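Local coordinates for protein EST1E (PDB 2WTM) that hydrolyses ester bonds as a promiscuous feruloyl esterase of a rumen bacterium, probably freeing ferulic acid from plant cell-wall material, at residues A[34-39]-A[170-175]; A[63-68]-A[74-79]; A[133-138]-A[209-214]; A[191-196]-A[242-247]. All coordinates share one frame; numbering follows the deposited sequence.

Contact 1: A[34-39]-A[170-175]; sequences HGFTGH and GNYVRV. With PO4 (phosphate ion), chain E.
The backbones of Phe36 and Tyr172 stay well apart, 11.4 Å from CA to CA, so the type II turn Gly35-Gly38 and helix 171-176 are joined by aromatic side chains alone. Both rings reach toward each other in an offset edge-to-face pair, planes at 76°: an edge of Phe36 is directed at the face of Tyr172, its CE1 lying 4.4 Å from Tyr172 CE1. In Phe36 CG is anti to the backbone N (chi1 174°), which carries the ring away from the turn toward Tyr172. The Phe36 amide donates to a phosphate, Phe36 N to O4 of the ion at 2.8 Å. The ion, probably from the crystallisation liquor, is also bonded by Gln109 N, and the two amides are consistent with the oxyanion hole of an alpha/beta-hydrolase; Ser108 OG and His228 NE2, probably of the catalytic triad, bind it too, so it sits in the probable active site. Gly35, having no side chain, lets the anion come close, its CA 3.5 Å from phosphate O4. The turn is braced by Gly35 O, which accepts from Gly38 N and, at 2.8 Å, from His34 ND1, whose ring lies coplanar with that bond. Thr37 OG1 donates to Phe36 O at 2.7 Å. The hydroxyl of Tyr172 is hydrogen-bonded to Gln109 OE1.

Contact 2: A[63-68]-A[74-79]; sequences DMYGHG and FEDHTL
His67 stands on end over His77: its CE1 lies 3.6 Å above the centre of the His77 ring, and the two planes meet at 87° in an edge-to-face pair. Phe74 completes an aromatic cluster with its ring inclined at 51° to that of His67, His67 CE1 and Phe74 CD1 being 3.5 Å apart. Each imidazole is fixed by a carbonyl of its own segment: His67 ND1 donates to Tyr65 O at 2.8 Å, and His77 ND1 to Phe74 O at 2.8 Å, with Phe74 O nearly in the plane of the His77 imidazole. Histidine suits both places, since its second nitrogen serves a further partner, Thr37 N for His67 NE2 and Gln109 for His77 NE2. The backbone here is a type II turn, Met64 to His67, in the loop that leads from strand 58-62 of the central alpha/beta-hydrolase sheet to helix 79-93. Gly66 takes its third position with positive phi, and lacking a beta carbon it lets Phe74 approach to 4.1 Å between CA atoms. Tyr65, with CG anti to the backbone N (chi1 -176°), runs obliquely alongside the 76-77 backbone, its CD2 3.7 Å from His77 CB and its OH 3.6 Å from Asp76 CB. A water joins Tyr65 OH to Asp76 OD2, while Asp76 OD1 forms a salt bridge with Lys169.

Contact 3: A[133-138]-A[209-214]; sequences PAAMIP and VAFSKQ
Phe211 projects from helix 205-214 toward the turn around Ala135 and Met136, and it makes every contact that the helix segment has with 133-138. Its CB points toward the turn without yet touching it. CG lies anti to the carbonyl carbon (chi1 -73°), and from there the ring bridges the 8.4 Å between the CA atoms of Phe211 and Ala135. One flank of the ring does the work. CD2 comes within 3.7 Å of Ala135 CB, and CE2, further out, approaches that methyl to 3.4 Å, a snug fit. The same CE2 has Met136 SD at 3.9 Å. The sulfur sits obliquely to the ring, 5.1 Å from its centroid and 71° off its normal, in a Met-aromatic contact. CZ, at the tip, lies 4.1 Å from Ala135 O. A small residue suits position 135, because its methyl lets the ring come right up to the turn, while the flexible thioether of Met136, bent at chi2 and chi3, can fold back beside it. Phe211 also packs on Glu182 and Val185 of helix 181-187. The turn itself is tightly wound: Ala134 centres an inverse gamma turn and opens a type I turn to Ile137, where helix 137-143 begins. Ala134 is also backbone-bonded to Ser108, the probable nucleophile. The turn stands where the chain leaves strand 125-131 for the inserted segment that returns at strand 192-197, the place where alpha/beta-hydrolases commonly carry their lid.

Contact 4: A[191-196]-A[242-247]; sequences PVLIVH and KEFMLE
The main interaction is a CH-pi contact: Leu193 CB sits 3.6 Å from the centroid of the Phe244 ring and only 7° off its normal, almost exactly over the middle of one face. Apolar contacts extend it. Leu193 and Phe244 run past each other in opposite directions, which sets Leu193 CD2 against Phe244 CB at 3.6 Å, near the root of the aromatic side chain. At the other end Pro191 CB lies 3.9 Å from Phe244 CZ. Backbone packing makes the third kind: CZ of Phe244 is 3.8 Å from Val192 C, so that this end of the ring meets the peptide between Val192 and Leu193. With CG anti to the backbone N (chi1 170°), Phe244 reaches from its helix to the strand, and a broad ring suits a place where it must span three successive residues. Leu193 offers a branched chain on the helix side; Val192, one residue earlier, points to the opposite side of the sheet. Helix 234-249 is therefore laid on strand 192-197 by apolar and van der Waals packing, without a hydrogen bond between the segments, and that strand is bonded to its parallel neighbours 125-131 and 218-223, with Leu193 also touching Val221 and Met245 packing on Ile129.

From the N terminus, contact 1 opens in the loop after strand 27-33 and closes at helix 171-176, a long loop within which the short one of contact 2, between strand 58-62 and helix 79-93, is nested. Contact 3 opens after strand 125-131, inside contact 1, and closes beyond it on helix 205-214, so the two cross. Contact 4, from strand 192-197 to helix 234-249, crosses contact 3 in turn and follows contacts 1 and 2 in series. Contacts 1 and 2 abut near the phosphate site; contact 4 lies across the chain's centre, about 26 Å from contact 1 between centres. Contact 3 touches contacts 1 and 4, Ile137 meeting Tyr172 and Pro133 meeting Ile194.

Contact 1: A[34-39]-A[170-175]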
loop_
_atom_site.group_PDB
_atom_site.type_symbol
_atom_site.label_atom_id
_atom_site.label_comp_id
_atom_site.label_asym_id
_atom_site.label_seq_id
_atom_site.Cartn_x
_atom_site.Cartn_y
_atom_site.Cartn_z
ATOM N N HIS A 34 -5.170 -6.677 15.743
ATOM C CA HIS A 34 -4.269 -7.698 16.211
ATOM C C HIS A 34 -2.974 -7.807 15.376
ATOM O O HIS A 34 -2.817 -7.078 14.367
ATOM C CB HIS A 34 -5.013 -9.023 16.081
ATOM C CG HIS A 34 -5.409 -9.319 14.692
ATOM N ND1 HIS A 34 -4.506 -9.856 13.789
ATOM C CD2 HIS A 34 -6.563 -9.142 14.019
ATOM C CE1 HIS A 34 -5.097 -9.947 12.610
ATOM N NE2 HIS A 34 -6.341 -9.525 12.715
ATOM N N GLY A 35 -2.103 -8.752 15.765
ATOM C CA GLY A 35 -0.840 -8.944 15.060
ATOM C C GLY A 35 -0.808 -10.072 14.039
ATOM O O GLY A 35 -1.831 -10.671 13.669
ATOM N N PHE A 36 0.390 -10.290 13.519
ATOM C CA PHE A 36 0.732 -11.266 12.453
ATOM C C PHE A 36 0.512 -12.644 13.004
ATOM O O PHE A 36 1.120 -12.988 14.005
ATOM C CB PHE A 36 2.203 -11.019 12.137
ATOM C CG PHE A 36 2.883 -11.964 11.170
ATOM C CD1 PHE A 36 3.046 -11.634 9.829
ATOM C CD2 PHE A 36 3.594 -13.071 11.613
ATOM C CE1 PHE A 36 3.760 -12.432 8.925
ATOM C CE2 PHE A 36 4.303 -13.850 10.707
ATOM C CZ PHE A 36 4.439 -13.504 9.380
ATOM N N THR A 37 -0.348 -13.397 12.329
ATOM C CA THR A 37 -0.888 -14.738 12.800
ATOM C C THR A 37 -1.946 -14.634 13.880
ATOM O O THR A 37 -2.524 -15.683 14.299
ATOM C CB THR A 37 0.180 -15.801 13.248
ATOM O OG1 THR A 37 0.639 -15.551 14.590
ATOM C CG2 THR A 37 1.375 -15.885 12.291
ATOM N N GLY A 38 -2.200 -13.428 14.372
ATOM C CA GLY A 38 -3.127 -13.192 15.466
ATOM C C GLY A 38 -4.538 -13.034 14.992
ATOM O O GLY A 38 -4.921 -13.302 13.855
ATOM N N HIS A 39 -5.408 -12.713 15.932
ATOM C CA HIS A 39 -6.812 -12.545 15.680
ATOM C C HIS A 39 -7.448 -11.826 16.877
ATOM O O HIS A 39 -6.818 -11.592 17.921
ATOM C CB HIS A 39 -7.492 -13.890 15.445
ATOM C CG HIS A 39 -7.295 -14.851 16.570
ATOM N ND1 HIS A 39 -8.165 -14.917 17.635
ATOM C CD2 HIS A 39 -6.326 -15.766 16.810
ATOM C CE1 HIS A 39 -7.722 -15.822 18.500
ATOM N NE2 HIS A 39 -6.637 -16.384 18.005
ATOM N N GLY A 170 6.639 -13.679 -0.815
ATOM C CA GLY A 170 7.642 -12.606 -0.650
ATOM C C GLY A 170 7.109 -11.248 -1.009
ATOM O O GLY A 170 7.712 -10.242 -0.624
ATOM N N ASN A 171 5.919 -11.201 -1.591
ATOM C CA ASN A 171 5.260 -9.905 -1.797
ATOM C C ASN A 171 5.103 -9.156 -0.444
ATOM O O ASN A 171 5.146 -7.931 -0.390
ATOM C CB ASN A 171 3.835 -10.089 -2.372
ATOM C CG ASN A 171 3.853 -10.556 -3.818
ATOM O OD1 ASN A 171 4.922 -10.491 -4.466
ATOM N ND2 ASN A 171 2.730 -11.068 -4.319
ATOM N N TYR A 172 4.860 -9.880 0.644
ATOM C CA TYR A 172 4.786 -9.244 1.978
ATOM C C TYR A 172 6.065 -8.364 2.142
ATOM O O TYR A 172 5.950 -7.208 2.577
ATOM C CB TYR A 172 4.667 -10.294 3.107
ATOM C CG TYR A 172 4.691 -9.651 4.493
ATOM C CD1 TYR A 172 3.581 -9.505 5.240
ATOM C CD2 TYR A 172 5.864 -9.157 5.013
ATOM C CE1 TYR A 172 3.617 -8.854 6.437
ATOM C CE2 TYR A 172 5.926 -8.494 6.207
ATOM C CZ TYR A 172 4.795 -8.365 6.947
ATOM O OH TYR A 172 4.824 -7.730 8.185
ATOM N N VAL A 173 7.234 -8.938 1.871
ATOM C CA VAL A 173 8.524 -8.236 1.986
ATOM C C VAL A 173 8.701 -7.094 0.963
ATOM O O VAL A 173 9.099 -6.007 1.340
ATOM C CB VAL A 173 9.739 -9.209 1.890
ATOM C CG1 VAL A 173 11.091 -8.490 1.999
ATOM C CG2 VAL A 173 9.551 -10.323 2.963
ATOM N N ARG A 174 8.329 -7.358 -0.293
ATOM C CA ARG A 174 8.354 -6.301 -1.337
ATOM C C ARG A 174 7.602 -5.055 -0.915
ATOM O O ARG A 174 8.030 -3.950 -1.121
ATOM C CB ARG A 174 7.843 -6.856 -2.630
ATOM C CG ARG A 174 8.606 -8.044 -3.175
ATOM C CD ARG A 174 8.189 -8.494 -4.500
ATOM N NE ARG A 174 8.928 -9.666 -4.956
ATOM C CZ ARG A 174 10.065 -9.611 -5.631
ATOM N NH1 ARG A 174 10.585 -8.437 -5.945
ATOM N NH2 ARG A 174 10.679 -10.724 -6.028
ATOM N N VAL A 175 6.422 -5.277 -0.303
ATOM C CA VAL A 175 5.602 -4.187 0.195
ATOM C C VAL A 175 6.216 -3.540 1.425
ATOM O O VAL A 175 6.309 -2.332 1.555
ATOM C CB VAL A 175 4.179 -4.697 0.497
ATOM C CG1 VAL A 175 3.404 -3.698 1.299
ATOM C CG2 VAL A 175 3.456 -5.070 -0.797
HETATM P P PO4 E . 2.870 -10.496 15.948
HETATM O O1 PO4 E . 1.713 -10.809 16.892
HETATM O O2 PO4 E . 3.096 -11.845 15.304
HETATM O O3 PO4 E . 4.139 -10.228 16.744
HETATM O O4 PO4 E . 2.627 -9.312 14.969
#

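Contact 2: A[63-68]-A[74-79]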
loop_
_atom_site.group_PDB
_atom_site.type_symbol
_atom_site.label_atom_id
_atom_site.label_comp_id
_atom_site.label_asym_id
_atom_site.label_seq_id
_atom_site.Cartn_x
_atom_site.Cartn_y
_atom_site.Cartn_z
ATOM N N ASP A 63 -10.590 -8.402 12.375
ATOM C CA ASP A 63 -9.672 -9.378 11.868
ATOM C C ASP A 63 -9.230 -8.870 10.457
ATOM O O ASP A 63 -10.051 -8.547 9.594
ATOM C CB ASP A 63 -10.327 -10.748 11.715
ATOM C CG ASP A 63 -10.576 -11.435 13.033
ATOM O OD1 ASP A 63 -9.876 -11.092 14.012
ATOM O OD2 ASP A 63 -11.443 -12.372 13.016
ATOM N N MET A 64 -7.933 -8.771 10.266
ATOM C CA MET A 64 -7.380 -8.312 9.014
ATOM C C MET A 64 -7.313 -9.394 7.976
ATOM O O MET A 64 -7.514 -10.566 8.222
ATOM C CB MET A 64 -5.964 -7.733 9.293
ATOM C CG MET A 64 -5.962 -6.593 10.364
ATOM S SD MET A 64 -6.622 -5.085 9.634
ATOM C CE MET A 64 -8.396 -5.171 10.021
ATOM N N TYR A 65 -7.010 -9.000 6.746
ATOM C CA TYR A 65 -6.899 -9.930 5.584
ATOM C C TYR A 65 -6.131 -11.159 6.018
ATOM O O TYR A 65 -5.024 -11.084 6.574
ATOM C CB TYR A 65 -6.138 -9.229 4.430
ATOM C CG TYR A 65 -6.058 -10.051 3.172
ATOM C CD1 TYR A 65 -6.814 -9.687 2.024
ATOM C CD2 TYR A 65 -5.229 -11.129 3.065
ATOM C CE1 TYR A 65 -6.747 -10.421 0.827
ATOM C CE2 TYR A 65 -5.142 -11.884 1.859
ATOM C CZ TYR A 65 -5.930 -11.532 0.793
ATOM O OH TYR A 65 -5.847 -12.165 -0.408
ATOM N N GLY A 66 -6.693 -12.325 5.749
ATOM C CA GLY A 66 -5.963 -13.566 5.948
ATOM C C GLY A 66 -5.800 -14.036 7.389
ATOM O O GLY A 66 -5.014 -14.967 7.636
ATOM N N HIS A 67 -6.566 -13.412 8.311
ATOM C CA HIS A 67 -6.445 -13.626 9.733
ATOM C C HIS A 67 -7.795 -13.847 10.315
ATOM O O HIS A 67 -8.833 -13.397 9.809
ATOM C CB HIS A 67 -5.773 -12.430 10.387
ATOM C CG HIS A 67 -4.297 -12.396 10.137
ATOM N ND1 HIS A 67 -3.754 -12.124 8.883
ATOM C CD2 HIS A 67 -3.256 -12.639 10.956
ATOM C CE1 HIS A 67 -2.441 -12.207 8.967
ATOM N NE2 HIS A 67 -2.106 -12.492 10.218
ATOM N N GLY A 68 -7.782 -14.641 11.393
ATOM C CA GLY A 68 -9.015 -14.802 12.151
ATOM C C GLY A 68 -10.116 -15.317 11.258
ATOM O O GLY A 68 -9.878 -16.258 10.484
ATOM N N PHE A 74 -3.620 -16.290 4.588
ATOM C CA PHE A 74 -2.536 -15.681 5.315
ATOM C C PHE A 74 -1.367 -15.368 4.395
ATOM O O PHE A 74 -0.739 -14.284 4.464
ATOM C CB PHE A 74 -2.076 -16.648 6.429
ATOM C CG PHE A 74 -0.893 -16.198 7.137
ATOM C CD1 PHE A 74 -1.003 -15.319 8.206
ATOM C CD2 PHE A 74 0.397 -16.560 6.699
ATOM C CE1 PHE A 74 0.130 -14.861 8.854
ATOM C CE2 PHE A 74 1.560 -16.097 7.366
ATOM C CZ PHE A 74 1.400 -15.250 8.440
ATOM N N GLU A 75 -1.074 -16.314 3.506
ATOM C CA GLU A 75 0.106 -16.160 2.662
ATOM C C GLU A 75 0.029 -14.953 1.747
ATOM O O GLU A 75 1.080 -14.512 1.273
ATOM C CB GLU A 75 0.354 -17.430 1.823
ATOM C CG GLU A 75 -0.669 -17.717 0.778
ATOM C CD GLU A 75 -0.655 -19.182 0.317
ATOM O OE1 GLU A 75 -1.038 -20.075 1.100
ATOM O OE2 GLU A 75 -0.268 -19.412 -0.837
ATOM N N ASP A 76 -1.170 -14.510 1.445
ATOM C CA ASP A 76 -1.340 -13.419 0.466
ATOM C C ASP A 76 -1.501 -12.082 1.184
ATOM O O ASP A 76 -1.824 -11.078 0.541
ATOM C CB ASP A 76 -2.595 -13.695 -0.337
ATOM C CG ASP A 76 -2.411 -14.843 -1.290
ATOM O OD1 ASP A 76 -1.367 -14.916 -1.912
ATOM O OD2 ASP A 76 -3.322 -15.685 -1.418
ATOM N N HIS A 77 -1.401 -12.046 2.503
ATOM C CA HIS A 77 -1.549 -10.725 3.214
ATOM C C HIS A 77 -0.302 -9.922 3.080
ATOM O O HIS A 77 0.785 -10.453 2.943
ATOM C CB HIS A 77 -1.931 -10.917 4.667
ATOM C CG HIS A 77 -0.827 -10.892 5.678
ATOM N ND1 HIS A 77 -0.154 -12.025 6.083
ATOM C CD2 HIS A 77 -0.359 -9.881 6.454
ATOM C CE1 HIS A 77 0.692 -11.702 7.069
ATOM N NE2 HIS A 77 0.599 -10.398 7.304
ATOM N N THR A 78 -0.449 -8.567 3.088
ATOM C CA THR A 78 0.665 -7.655 3.075
ATOM C C THR A 78 0.172 -6.468 3.929
ATOM O O THR A 78 -1.022 -6.252 4.215
ATOM C CB THR A 78 1.023 -7.090 1.688
ATOM O OG1 THR A 78 0.030 -6.142 1.272
ATOM C CG2 THR A 78 1.207 -8.189 0.616
ATOM N N LEU A 79 1.082 -5.602 4.258
ATOM C CA LEU A 79 0.744 -4.367 4.997
ATOM C C LEU A 79 -0.117 -3.420 4.162
ATOM O O LEU A 79 -0.878 -2.621 4.724
ATOM C CB LEU A 79 2.011 -3.626 5.480
ATOM C CG LEU A 79 2.660 -4.343 6.668
ATOM C CD1 LEU A 79 4.083 -3.801 6.905
ATOM C CD2 LEU A 79 1.857 -4.257 7.880
HETATM O O HOH W 1 -5.835 -14.937 -0.553
#

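Contact 3: A[133-138]-A[209-214]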
loop_
_atom_site.group_PDB
_atom_site.type_symbol
_atom_site.label_atom_id
_atom_site.label_comp_id
_atom_site.label_asym_id
_atom_site.label_seq_id
_atom_site.Cartn_x
_atom_site.Cartn_y
_atom_site.Cartn_z
ATOM N N PRO A 133 4.614 -2.410 19.398
ATOM C CA PRO A 133 4.472 -2.342 17.944
ATOM C C PRO A 133 5.645 -2.900 17.197
ATOM O O PRO A 133 6.798 -2.662 17.605
ATOM C CB PRO A 133 4.322 -0.857 17.707
ATOM C CG PRO A 133 5.017 -0.203 18.839
ATOM C CD PRO A 133 4.726 -1.054 19.986
ATOM N N ALA A 134 5.402 -3.682 16.174
ATOM C CA ALA A 134 6.479 -4.219 15.338
ATOM C C ALA A 134 6.947 -3.173 14.346
ATOM O O ALA A 134 7.004 -3.450 13.127
ATOM C CB ALA A 134 6.003 -5.489 14.605
ATOM N N ALA A 135 7.332 -1.994 14.843
ATOM C CA ALA A 135 7.576 -0.832 13.996
ATOM C C ALA A 135 8.866 -0.934 13.185
ATOM O O ALA A 135 9.080 -0.142 12.244
ATOM C CB ALA A 135 7.638 0.396 14.839
ATOM N N MET A 136 9.729 -1.876 13.539
ATOM C CA MET A 136 10.980 -2.082 12.747
ATOM C C MET A 136 10.765 -3.019 11.549
ATOM O O MET A 136 11.722 -3.233 10.776
ATOM C CB MET A 136 12.136 -2.600 13.637
ATOM C CG MET A 136 12.486 -1.739 14.809
ATOM S SD MET A 136 13.066 -0.176 14.243
ATOM C CE MET A 136 14.506 -0.718 13.350
ATOM N N ILE A 137 9.567 -3.600 11.335
ATOM C CA ILE A 137 9.430 -4.548 10.213
ATOM C C ILE A 137 9.970 -3.949 8.902
ATOM O O ILE A 137 10.678 -4.632 8.191
ATOM C CB ILE A 137 7.996 -5.114 10.111
ATOM C CG1 ILE A 137 7.851 -6.244 11.157
ATOM C CG2 ILE A 137 7.726 -5.607 8.692
ATOM C CD1 ILE A 137 6.475 -6.774 11.268
ATOM N N PRO A 138 9.565 -2.707 8.529
ATOM C CA PRO A 138 10.057 -2.190 7.186
ATOM C C PRO A 138 11.548 -2.020 7.136
ATOM O O PRO A 138 12.137 -2.471 6.116
ATOM C CB PRO A 138 9.249 -0.904 6.968
ATOM C CG PRO A 138 7.979 -1.168 7.865
ATOM C CD PRO A 138 8.499 -1.856 9.102
ATOM N N VAL A 209 11.360 2.602 22.612
ATOM C CA VAL A 209 12.010 3.749 23.240
ATOM C C VAL A 209 12.319 4.825 22.204
ATOM O O VAL A 209 11.980 5.986 22.411
ATOM C CB VAL A 209 13.307 3.346 24.015
ATOM C CG1 VAL A 209 13.973 4.570 24.632
ATOM C CG2 VAL A 209 12.991 2.264 25.061
ATOM N N ALA A 210 12.936 4.442 21.068
ATOM C CA ALA A 210 13.297 5.401 20.046
ATOM C C ALA A 210 12.077 6.080 19.424
ATOM O O ALA A 210 11.994 7.328 19.318
ATOM C CB ALA A 210 14.112 4.701 18.970
ATOM N N PHE A 211 11.088 5.276 18.984
ATOM C CA PHE A 211 9.895 5.877 18.397
ATOM C C PHE A 211 9.151 6.790 19.389
ATOM O O PHE A 211 8.649 7.832 19.026
ATOM C CB PHE A 211 8.949 4.843 17.727
ATOM C CG PHE A 211 9.489 4.321 16.428
ATOM C CD1 PHE A 211 9.631 5.161 15.354
ATOM C CD2 PHE A 211 9.839 2.979 16.302
ATOM C CE1 PHE A 211 10.138 4.644 14.118
ATOM C CE2 PHE A 211 10.372 2.466 15.114
ATOM C CZ PHE A 211 10.513 3.302 14.032
ATOM N N SER A 212 9.117 6.420 20.657
ATOM C CA SER A 212 8.459 7.261 21.668
ATOM C C SER A 212 9.063 8.646 21.772
ATOM O O SER A 212 8.391 9.579 22.170
ATOM C CB SER A 212 8.446 6.614 23.041
ATOM O OG SER A 212 9.719 6.629 23.747
ATOM N N LYS A 213 10.354 8.751 21.504
ATOM C CA LYS A 213 11.029 10.042 21.535
ATOM C C LYS A 213 10.801 10.810 20.251
ATOM O O LYS A 213 10.802 12.032 20.269
ATOM C CB LYS A 213 12.523 9.843 21.808
ATOM C CG LYS A 213 12.767 9.192 23.181
ATOM C CD LYS A 213 14.191 9.150 23.594
ATOM C CE LYS A 213 14.495 8.024 24.610
ATOM N NZ LYS A 213 13.788 8.162 25.903
ATOM N N GLN A 214 10.555 10.103 19.135
ATOM C CA GLN A 214 10.292 10.766 17.875
ATOM C C GLN A 214 8.935 11.458 17.798
ATOM O O GLN A 214 8.767 12.541 17.204
ATOM C CB GLN A 214 10.427 9.778 16.727
ATOM C CG GLN A 214 10.446 10.483 15.434
ATOM C CD GLN A 214 10.349 9.588 14.247
ATOM O OE1 GLN A 214 10.772 8.405 14.294
ATOM N NE2 GLN A 214 9.907 10.185 13.128
#

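Contact 4: A[191-196]-A[242-247]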
loop_
_atom_site.group_PDB
_atom_site.type_symbol
_atom_site.label_atom_id
_atom_site.label_comp_id
_atom_site.label_asym_id
_atom_site.label_seq_id
_atom_site.Cartn_x
_atom_site.Cartn_y
_atom_site.Cartn_z
ATOM N N PRO A 191 -2.035 12.588 20.888
ATOM C CA PRO A 191 -1.503 11.753 21.907
ATOM C C PRO A 191 -1.335 10.281 21.527
ATOM O O PRO A 191 -2.244 9.692 20.934
ATOM C CB PRO A 191 -2.521 11.858 23.054
ATOM C CG PRO A 191 -3.132 13.208 22.801
ATOM C CD PRO A 191 -3.291 13.213 21.305
ATOM N N VAL A 192 -0.185 9.756 21.924
ATOM C CA VAL A 192 0.206 8.377 21.750
ATOM C C VAL A 192 0.635 7.713 23.061
ATOM O O VAL A 192 1.363 8.329 23.856
ATOM C CB VAL A 192 1.368 8.280 20.702
ATOM C CG1 VAL A 192 1.766 6.889 20.473
ATOM C CG2 VAL A 192 0.976 8.972 19.457
ATOM N N LEU A 193 0.168 6.459 23.271
ATOM C CA LEU A 193 0.682 5.614 24.346
ATOM C C LEU A 193 1.289 4.370 23.773
ATOM O O LEU A 193 0.573 3.540 23.177
ATOM C CB LEU A 193 -0.398 5.191 25.328
ATOM C CG LEU A 193 -0.036 4.172 26.394
ATOM C CD1 LEU A 193 0.819 4.815 27.486
ATOM C CD2 LEU A 193 -1.291 3.587 27.080
ATOM N N ILE A 194 2.613 4.257 23.889
ATOM C CA ILE A 194 3.271 2.980 23.532
ATOM C C ILE A 194 3.492 2.189 24.777
ATOM O O ILE A 194 3.991 2.742 25.781
ATOM C CB ILE A 194 4.600 3.153 22.761
ATOM C CG1 ILE A 194 4.313 3.805 21.427
ATOM C CG2 ILE A 194 5.241 1.807 22.567
ATOM C CD1 ILE A 194 5.610 4.122 20.681
ATOM N N VAL A 195 3.100 0.926 24.737
ATOM C CA VAL A 195 3.394 -0.043 25.833
ATOM C C VAL A 195 4.315 -1.110 25.293
ATOM O O VAL A 195 4.174 -1.511 24.112
ATOM C CB VAL A 195 2.069 -0.682 26.336
ATOM C CG1 VAL A 195 2.386 -1.564 27.558
ATOM C CG2 VAL A 195 1.089 0.378 26.654
ATOM N N HIS A 196 5.321 -1.570 26.068
ATOM C CA HIS A 196 6.212 -2.586 25.601
ATOM C C HIS A 196 6.919 -3.233 26.773
ATOM O O HIS A 196 7.340 -2.518 27.687
ATOM C CB HIS A 196 7.264 -1.923 24.669
ATOM C CG HIS A 196 7.840 -2.805 23.612
ATOM N ND1 HIS A 196 7.845 -2.456 22.271
ATOM C CD2 HIS A 196 8.438 -4.002 23.682
ATOM C CE1 HIS A 196 8.417 -3.407 21.576
ATOM N NE2 HIS A 196 8.776 -4.376 22.401
ATOM N N LYS A 242 -5.995 2.098 30.440
ATOM C CA LYS A 242 -7.086 2.710 31.175
ATOM C C LYS A 242 -6.795 4.132 31.612
ATOM O O LYS A 242 -7.576 5.020 31.347
ATOM C CB LYS A 242 -7.432 1.834 32.369
ATOM C CG LYS A 242 -8.601 2.367 33.183
ATOM C CD LYS A 242 -8.687 1.666 34.575
ATOM C CE LYS A 242 -10.080 1.834 35.171
ATOM N NZ LYS A 242 -10.219 1.203 36.553
ATOM N N GLU A 243 -5.637 4.363 32.231
ATOM C CA GLU A 243 -5.312 5.713 32.737
ATOM C C GLU A 243 -5.130 6.743 31.602
ATOM O O GLU A 243 -5.644 7.839 31.582
ATOM C CB GLU A 243 -4.030 5.666 33.565
ATOM C CG GLU A 243 -4.280 5.034 34.983
ATOM C CD GLU A 243 -3.018 4.845 35.865
ATOM O OE1 GLU A 243 -1.967 5.550 35.628
ATOM O OE2 GLU A 243 -3.107 3.971 36.800
ATOM N N PHE A 244 -4.476 6.163 30.442
ATOM C CA PHE A 244 -4.276 7.061 29.338
ATOM C C PHE A 244 -5.568 7.467 28.676
ATOM O O PHE A 244 -5.757 8.628 28.295
ATOM C CB PHE A 244 -3.285 6.366 28.342
ATOM C CG PHE A 244 -3.153 7.056 27.011
ATOM C CD1 PHE A 244 -2.321 8.124 26.857
ATOM C CD2 PHE A 244 -3.856 6.606 25.921
ATOM C CE1 PHE A 244 -2.174 8.729 25.599
ATOM C CE2 PHE A 244 -3.751 7.229 24.671
ATOM C CZ PHE A 244 -2.872 8.279 24.537
ATOM N N MET A 245 -6.442 6.478 28.514
ATOM C CA MET A 245 -7.729 6.682 27.848
ATOM C C MET A 245 -8.694 7.507 28.701
ATOM O O MET A 245 -9.374 8.377 28.164
ATOM C CB MET A 245 -8.319 5.345 27.358
ATOM C CG MET A 245 -7.676 4.849 26.009
ATOM S SD MET A 245 -7.865 6.024 24.653
ATOM C CE MET A 245 -9.615 5.974 24.393
ATOM N N LEU A 246 -8.660 7.301 30.002
ATOM C CA LEU A 246 -9.453 8.197 30.895
ATOM C C LEU A 246 -9.016 9.616 30.731
ATOM O O LEU A 246 -9.893 10.511 30.687
ATOM C CB LEU A 246 -9.349 7.767 32.351
ATOM C CG LEU A 246 -10.200 6.608 32.710
ATOM C CD1 LEU A 246 -9.850 6.125 34.091
ATOM C CD2 LEU A 246 -11.661 6.904 32.577
ATOM N N GLU A 247 -7.702 9.876 30.625
ATOM C CA GLU A 247 -7.212 11.222 30.344
ATOM C C GLU A 247 -7.722 11.771 29.011
ATOM O O GLU A 247 -8.018 12.950 28.905
ATOM C CB GLU A 247 -5.687 11.297 30.394
ATOM C CG GLU A 247 -5.046 12.638 29.955
ATOM C CD GLU A 247 -3.554 12.743 30.280
ATOM O OE1 GLU A 247 -3.037 11.927 31.064
ATOM O OE2 GLU A 247 -2.897 13.689 29.772
#